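Local coordinates for uncharacterized protein Cgl0159 (Corynebacterium glutamicum, PDB 3FOK), which is of unknown function but adopts a TIM-barrel fold, a scaffold common among enzymes, at residues Glu27-Arg32 and Arg140-Ala145; Phe45-Asp50 and Thr275-Gln280. One frame throughout, in Å; residues are numbered along the deposited sequence.

Both contacts belong to one TIM barrel, whose parallel strands close into a ring through the pairing of strand 44-48 with strand 267-272. Contact 1 ties helix 23-30, ahead of the first barrel strand, to the turn leading into strand 144-151; contact 2 sets strand 44-48 against the loop between strand 267-272 and helix 284-295. Along the chain their segments alternate: 27-32, 45-50, 140-145, 275-280. Their centres lie 21 Å apart and their nearest atoms about 5 Å, without touching. Contact 1 joins helix 23-30 to the barrel's periphery through an R32-D143 salt bridge and ring packing, whereas contact 2 is buried and wholly apolar between side chains.

Contact 1 (Glu27-Arg32 and Arg140-Ala145); sequences ERFKQR and RGVDFA
In this TIM barrel the end of helix 23-30 packs on the turn that joins helix 134-140 to strand 144-151, so that a helix preceding the first barrel strand meets the turn before the fourth. F29 and R140 meet in a CH-pi contact: CG of R140 stands over one face of the F29 ring, 3.3 Å from its centroid and only 5° off the normal. F29 carries its ring anti to the backbone N (chi1 -154°), and the R140 chain, bent at chi2 and chi3, crosses it at about a right angle before its guanidinium continues to a salt bridge with D215 of a second subunit. Obliquely to the ring, CG1 of V142 approaches CZ of F29 at 4.2 Å; helix 92-100 also packs against F29 through I95 and A99.

The polar half rests on R32. Its CG lies anti to the backbone N and its chain bends at chi3 (83°), bringing the guanidinium to the turn. NH2 is shared between two acceptors: it donates to G141 O at 2.9 Å, close to the guanidinium plane but above the carbonyl plane, and to D143 OD1 at 3.1 Å in a salt bridge. R32 and D143 meet tip to tip, their flat groups nearly perpendicular, and OD1 is approached from above the carboxylate plane. The same OD1 accepts V109 N, while R32 NH1 is held by L104 O and K107 O, so backbone carbonyls and a carboxylate together fix the guanidinium. G141 leaves the helical conformation with positive phi, and the chain turns there toward the strand. One water joins both segments: it accepts from R32 NE at 2.8 Å and donates to F29 O and to R140 O, each at 3.0 Å.

Contact 2 (Phe45-Asp50 and Thr275-Gln280); sequences FIVAAD and TLLYPQ
Apolar side-chain packing between a barrel strand and the loop after the last strand makes up this contact, with no hydrogen bond from one segment to the other. Strand 44-48 is the first strand of the TIM barrel, and T275-Q280 lies in the loop that leads from the last strand, 267-272, to helix 284-295.

The aromatic part joins F45 and L276 tip to tip. F45 holds its ring anti to the backbone N (chi1 172°), and L276 CD1 comes in at the ring edge, in its plane, 3.5 Å from F45 CE1 and 3.6 Å from F45 CZ. The methyl therefore abuts the ring rim without covering a face. L276 has CG beside its backbone N (chi1 -55°) and CD1 extended along the chain, which carries that methyl forward to the ring. A291 of helix 284-295 touches both residues.

The aliphatic part is centred on L277. V47, with CG1 anti to the backbone N (chi1 -163°), crosses it obliquely; V47 CG1 is 3.9 Å from L277 CG and equally far from L277 CD2, so the valine methyl bears on the leucine branch point. M76 of helix 69-81 packs against both V47 and L277. Farther along the strand segment, L277 CD1 lies 4.3 Å from A49 CB.

One meeting involves the backbone: L277 CD1 lies 3.6 Å from A48 O, a methyl beside a carbonyl.

All six touching residues are buried. While the backbone of 44-48 is engaged by the neighbouring strands 87-90 and 267-272, cohesion with the loop comes from hydrophobic burial and van der Waals contact, which carry little of the directionality of hydrogen bonds.

Contact 1 (Glu27-Arg32 and Arg140-Ala145)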
loop_
_atom_site.group_PDB
_atom_site.type_symbol
_atom_site.label_atom_id
_atom_site.label_comp_id
_atom_site.label_asym_id
_atom_site.label_seq_id
_atom_site.Cartn_x
_atom_site.Cartn_y
_atom_site.Cartn_z
ATOM N N GLU A 27 -33.700 5.220 0.799
ATOM C CA GLU A 27 -34.958 4.763 1.373
ATOM C C GLU A 27 -35.811 4.035 0.336
ATOM O O GLU A 27 -36.306 2.940 0.596
ATOM C CB GLU A 27 -35.729 5.943 1.967
ATOM C CG GLU A 27 -36.787 5.531 2.984
ATOM C CD GLU A 27 -37.239 6.684 3.869
ATOM O OE1 GLU A 27 -36.362 7.373 4.439
ATOM O OE2 GLU A 27 -38.464 6.896 4.005
ATOM N N ARG A 28 -35.981 4.636 -0.837
ATOM C CA ARG A 28 -36.767 4.009 -1.892
ATOM C C ARG A 28 -36.097 2.730 -2.358
ATOM O O ARG A 28 -36.757 1.785 -2.789
ATOM C CB ARG A 28 -36.932 4.964 -3.075
ATOM C CG ARG A 28 -38.110 5.914 -2.942
ATOM C CD ARG A 28 -38.013 7.060 -3.931
ATOM N NE ARG A 28 -39.236 7.855 -3.956
ATOM C CZ ARG A 28 -40.354 7.480 -4.572
ATOM N NH1 ARG A 28 -40.400 6.320 -5.219
ATOM N NH2 ARG A 28 -41.428 8.263 -4.538
ATOM N N PHE A 29 -34.777 2.701 -2.257
ATOM C CA PHE A 29 -34.010 1.538 -2.674
ATOM C C PHE A 29 -34.303 0.347 -1.765
ATOM O O PHE A 29 -34.469 -0.776 -2.232
ATOM C CB PHE A 29 -32.513 1.858 -2.625
ATOM C CG PHE A 29 -31.684 1.041 -3.569
ATOM C CD1 PHE A 29 -31.803 -0.342 -3.607
ATOM C CD2 PHE A 29 -30.775 1.660 -4.418
ATOM C CE1 PHE A 29 -31.028 -1.102 -4.479
ATOM C CE2 PHE A 29 -29.994 0.911 -5.295
ATOM C CZ PHE A 29 -30.122 -0.474 -5.326
ATOM N N LYS A 30 -34.374 0.603 -0.464
ATOM C CA LYS A 30 -34.626 -0.453 0.505
ATOM C C LYS A 30 -36.089 -0.889 0.609
ATOM O O LYS A 30 -36.375 -2.002 1.054
ATOM C CB LYS A 30 -34.086 -0.026 1.873
ATOM C CG LYS A 30 -32.579 0.223 1.849
ATOM C CD LYS A 30 -32.027 0.639 3.208
ATOM C CE LYS A 30 -30.512 0.814 3.141
ATOM N NZ LYS A 30 -29.920 1.168 4.464
ATOM N N GLN A 31 -37.010 -0.024 0.195
ATOM C CA GLN A 31 -38.432 -0.356 0.235
ATOM C C GLN A 31 -38.804 -1.152 -1.009
ATOM O O GLN A 31 -39.944 -1.568 -1.196
ATOM C CB GLN A 31 -39.265 0.921 0.317
ATOM C CG GLN A 31 -39.324 1.502 1.715
ATOM C CD GLN A 31 -39.878 2.908 1.740
ATOM O OE1 GLN A 31 -40.688 3.288 0.890
ATOM N NE2 GLN A 31 -39.456 3.690 2.731
ATOM N N ARG A 32 -37.801 -1.355 -1.850
ATOM C CA ARG A 32 -37.913 -2.090 -3.101
ATOM C C ARG A 32 -38.381 -3.529 -2.879
ATOM O O ARG A 32 -37.917 -4.206 -1.963
ATOM C CB ARG A 32 -36.536 -2.078 -3.771
ATOM C CG ARG A 32 -36.406 -2.803 -5.083
ATOM C CD ARG A 32 -35.001 -2.576 -5.632
ATOM N NE ARG A 32 -34.008 -3.489 -5.075
ATOM C CZ ARG A 32 -33.751 -4.690 -5.579
ATOM N NH1 ARG A 32 -34.415 -5.111 -6.646
ATOM N NH2 ARG A 32 -32.835 -5.471 -5.026
ATOM N N ARG A 140 -27.428 -2.038 0.539
ATOM C CA ARG A 140 -28.472 -1.543 -0.348
ATOM C C ARG A 140 -29.446 -2.623 -0.796
ATOM O O ARG A 140 -30.603 -2.337 -1.114
ATOM C CB ARG A 140 -27.834 -0.911 -1.580
ATOM C CG ARG A 140 -28.572 0.284 -2.103
ATOM C CD ARG A 140 -28.383 1.471 -1.194
ATOM N NE ARG A 140 -28.330 2.699 -1.977
ATOM C CZ ARG A 140 -27.899 3.867 -1.513
ATOM N NH1 ARG A 140 -27.483 3.975 -0.254
ATOM N NH2 ARG A 140 -27.867 4.923 -2.320
ATOM N N GLY A 141 -28.970 -3.861 -0.840
ATOM C CA GLY A 141 -29.824 -4.950 -1.258
ATOM C C GLY A 141 -29.669 -5.336 -2.715
ATOM O O GLY A 141 -30.567 -5.965 -3.274
ATOM N N VAL A 142 -28.561 -4.963 -3.354
ATOM C CA VAL A 142 -28.395 -5.357 -4.747
ATOM C C VAL A 142 -28.247 -6.875 -4.677
ATOM O O VAL A 142 -27.717 -7.413 -3.706
ATOM C CB VAL A 142 -27.142 -4.733 -5.413
ATOM C CG1 VAL A 142 -27.012 -3.270 -5.024
ATOM C CG2 VAL A 142 -25.923 -5.525 -5.053
ATOM N N ASP A 143 -28.702 -7.562 -5.713
ATOM C CA ASP A 143 -28.680 -9.017 -5.728
ATOM C C ASP A 143 -27.468 -9.699 -6.333
ATOM O O ASP A 143 -27.207 -10.869 -6.048
ATOM C CB ASP A 143 -29.915 -9.533 -6.476
ATOM C CG ASP A 143 -31.177 -8.758 -6.137
ATOM O OD1 ASP A 143 -31.376 -7.650 -6.688
ATOM O OD2 ASP A 143 -31.968 -9.259 -5.309
ATOM N N PHE A 144 -26.718 -8.972 -7.149
ATOM C CA PHE A 144 -25.600 -9.566 -7.868
ATOM C C PHE A 144 -24.440 -8.585 -8.029
ATOM O O PHE A 144 -24.658 -7.378 -8.151
ATOM C CB PHE A 144 -26.126 -9.931 -9.251
ATOM C CG PHE A 144 -25.764 -11.301 -9.726
ATOM C CD1 PHE A 144 -24.436 -11.689 -9.861
ATOM C CD2 PHE A 144 -26.766 -12.170 -10.153
ATOM C CE1 PHE A 144 -24.111 -12.921 -10.426
ATOM C CE2 PHE A 144 -26.453 -13.399 -10.717
ATOM C CZ PHE A 144 -25.123 -13.775 -10.857
ATOM N N ALA A 145 -23.215 -9.104 -8.048
ATOM C CA ALA A 145 -22.035 -8.269 -8.239
ATOM C C ALA A 145 -21.408 -8.657 -9.579
ATOM O O ALA A 145 -21.505 -9.814 -9.995
ATOM C CB ALA A 145 -21.039 -8.493 -7.109
HETATM O O HOH W 1 -33.136 -3.420 -2.384
#

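Contact 2 (Phe45-Asp50 and Thr275-Gln280)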
loop_
_atom_site.group_PDB
_atom_site.type_symbol
_atom_site.label_atom_id
_atom_site.label_comp_id
_atom_site.label_asym_id
_atom_site.label_seq_id
_atom_site.Cartn_x
_atom_site.Cartn_y
_atom_site.Cartn_z
ATOM N N PHE A 45 -32.324 -13.071 -17.414
ATOM C CA PHE A 45 -32.124 -12.120 -18.507
ATOM C C PHE A 45 -31.926 -10.739 -17.901
ATOM O O PHE A 45 -32.842 -10.174 -17.301
ATOM C CB PHE A 45 -33.327 -12.129 -19.458
ATOM C CG PHE A 45 -33.294 -11.046 -20.509
ATOM C CD1 PHE A 45 -32.087 -10.602 -21.047
ATOM C CD2 PHE A 45 -34.477 -10.487 -20.981
ATOM C CE1 PHE A 45 -32.064 -9.618 -22.040
ATOM C CE2 PHE A 45 -34.465 -9.511 -21.968
ATOM C CZ PHE A 45 -33.254 -9.073 -22.500
ATOM N N ILE A 46 -30.720 -10.205 -18.063
ATOM C CA ILE A 46 -30.368 -8.910 -17.501
ATOM C C ILE A 46 -29.862 -7.920 -18.545
ATOM O O ILE A 46 -29.050 -8.271 -19.406
ATOM C CB ILE A 46 -29.302 -9.105 -16.404
ATOM C CG1 ILE A 46 -29.939 -9.828 -15.216
ATOM C CG2 ILE A 46 -28.704 -7.764 -15.989
ATOM C CD1 ILE A 46 -28.963 -10.247 -14.151
ATOM N N VAL A 47 -30.346 -6.683 -18.467
ATOM C CA VAL A 47 -29.925 -5.651 -19.403
ATOM C C VAL A 47 -28.810 -4.824 -18.764
ATOM O O VAL A 47 -28.949 -4.332 -17.646
ATOM C CB VAL A 47 -31.097 -4.729 -19.789
ATOM C CG1 VAL A 47 -30.736 -3.950 -21.039
ATOM C CG2 VAL A 47 -32.358 -5.552 -20.018
ATOM N N ALA A 48 -27.706 -4.673 -19.488
ATOM C CA ALA A 48 -26.538 -3.951 -18.994
ATOM C C ALA A 48 -26.386 -2.511 -19.475
ATOM O O ALA A 48 -26.643 -2.196 -20.640
ATOM C CB ALA A 48 -25.283 -4.736 -19.345
ATOM N N ALA A 49 -25.934 -1.647 -18.571
ATOM C CA ALA A 49 -25.728 -0.238 -18.881
ATOM C C ALA A 49 -24.640 0.380 -18.006
ATOM O O ALA A 49 -24.781 1.505 -17.534
ATOM C CB ALA A 49 -27.035 0.530 -18.713
ATOM N N ASP A 50 -23.548 -0.345 -17.796
ATOM C CA ASP A 50 -22.457 0.171 -16.973
ATOM C C ASP A 50 -21.285 0.681 -17.813
ATOM O O ASP A 50 -20.200 0.940 -17.284
ATOM C CB ASP A 50 -21.952 -0.903 -15.993
ATOM C CG ASP A 50 -21.364 -2.112 -16.694
ATOM O OD1 ASP A 50 -20.554 -2.822 -16.065
ATOM O OD2 ASP A 50 -21.717 -2.363 -17.864
ATOM N N THR A 275 -26.393 -3.977 -27.614
ATOM C CA THR A 275 -27.289 -4.450 -28.670
ATOM C C THR A 275 -28.795 -4.303 -28.442
ATOM O O THR A 275 -29.536 -3.989 -29.377
ATOM C CB THR A 275 -26.978 -5.926 -29.013
ATOM O OG1 THR A 275 -25.826 -5.979 -29.864
ATOM C CG2 THR A 275 -28.154 -6.588 -29.711
ATOM N N LEU A 276 -29.245 -4.521 -27.211
ATOM C CA LEU A 276 -30.664 -4.434 -26.884
ATOM C C LEU A 276 -31.146 -2.993 -26.722
ATOM O O LEU A 276 -32.279 -2.665 -27.080
ATOM C CB LEU A 276 -30.942 -5.256 -25.624
ATOM C CG LEU A 276 -30.482 -6.713 -25.760
ATOM C CD1 LEU A 276 -30.668 -7.436 -24.440
ATOM C CD2 LEU A 276 -31.255 -7.406 -26.875
ATOM N N LEU A 277 -30.292 -2.144 -26.158
ATOM C CA LEU A 277 -30.597 -0.722 -26.001
ATOM C C LEU A 277 -29.842 -0.173 -27.199
ATOM O O LEU A 277 -28.764 -0.668 -27.508
ATOM C CB LEU A 277 -29.965 -0.164 -24.728
ATOM C CG LEU A 277 -30.199 -0.851 -23.383
ATOM C CD1 LEU A 277 -29.162 -0.357 -22.388
ATOM C CD2 LEU A 277 -31.610 -0.573 -22.886
ATOM N N TYR A 278 -30.377 0.827 -27.885
ATOM C CA TYR A 278 -29.677 1.369 -29.052
ATOM C C TYR A 278 -29.523 0.311 -30.146
ATOM O O TYR A 278 -28.407 0.031 -30.591
ATOM C CB TYR A 278 -28.272 1.852 -28.674
ATOM C CG TYR A 278 -28.222 2.739 -27.464
ATOM C CD1 TYR A 278 -28.621 4.074 -27.531
ATOM C CD2 TYR A 278 -27.799 2.234 -26.236
ATOM C CE1 TYR A 278 -28.602 4.881 -26.400
ATOM C CE2 TYR A 278 -27.782 3.029 -25.103
ATOM C CZ TYR A 278 -28.184 4.350 -25.190
ATOM O OH TYR A 278 -28.182 5.132 -24.059
ATOM N N PRO A 279 -30.629 -0.317 -30.572
ATOM C CA PRO A 279 -30.466 -1.320 -31.627
ATOM C C PRO A 279 -30.081 -0.584 -32.909
ATOM O O PRO A 279 -30.134 0.643 -32.958
ATOM C CB PRO A 279 -31.850 -1.956 -31.715
ATOM C CG PRO A 279 -32.390 -1.788 -30.323
ATOM C CD PRO A 279 -31.980 -0.379 -29.991
ATOM N N GLN A 280 -29.693 -1.328 -33.939
ATOM C CA GLN A 280 -29.292 -0.731 -35.211
ATOM C C GLN A 280 -30.423 0.115 -35.799
ATOM O O GLN A 280 -30.181 1.096 -36.503
ATOM C CB GLN A 280 -28.882 -1.838 -36.187
ATOM C CG GLN A 280 -28.111 -1.362 -37.409
ATOM C CD GLN A 280 -27.102 -2.397 -37.882
ATOM O OE1 GLN A 280 -26.490 -2.250 -38.941
ATOM N NE2 GLN A 280 -26.916 -3.449 -37.085
#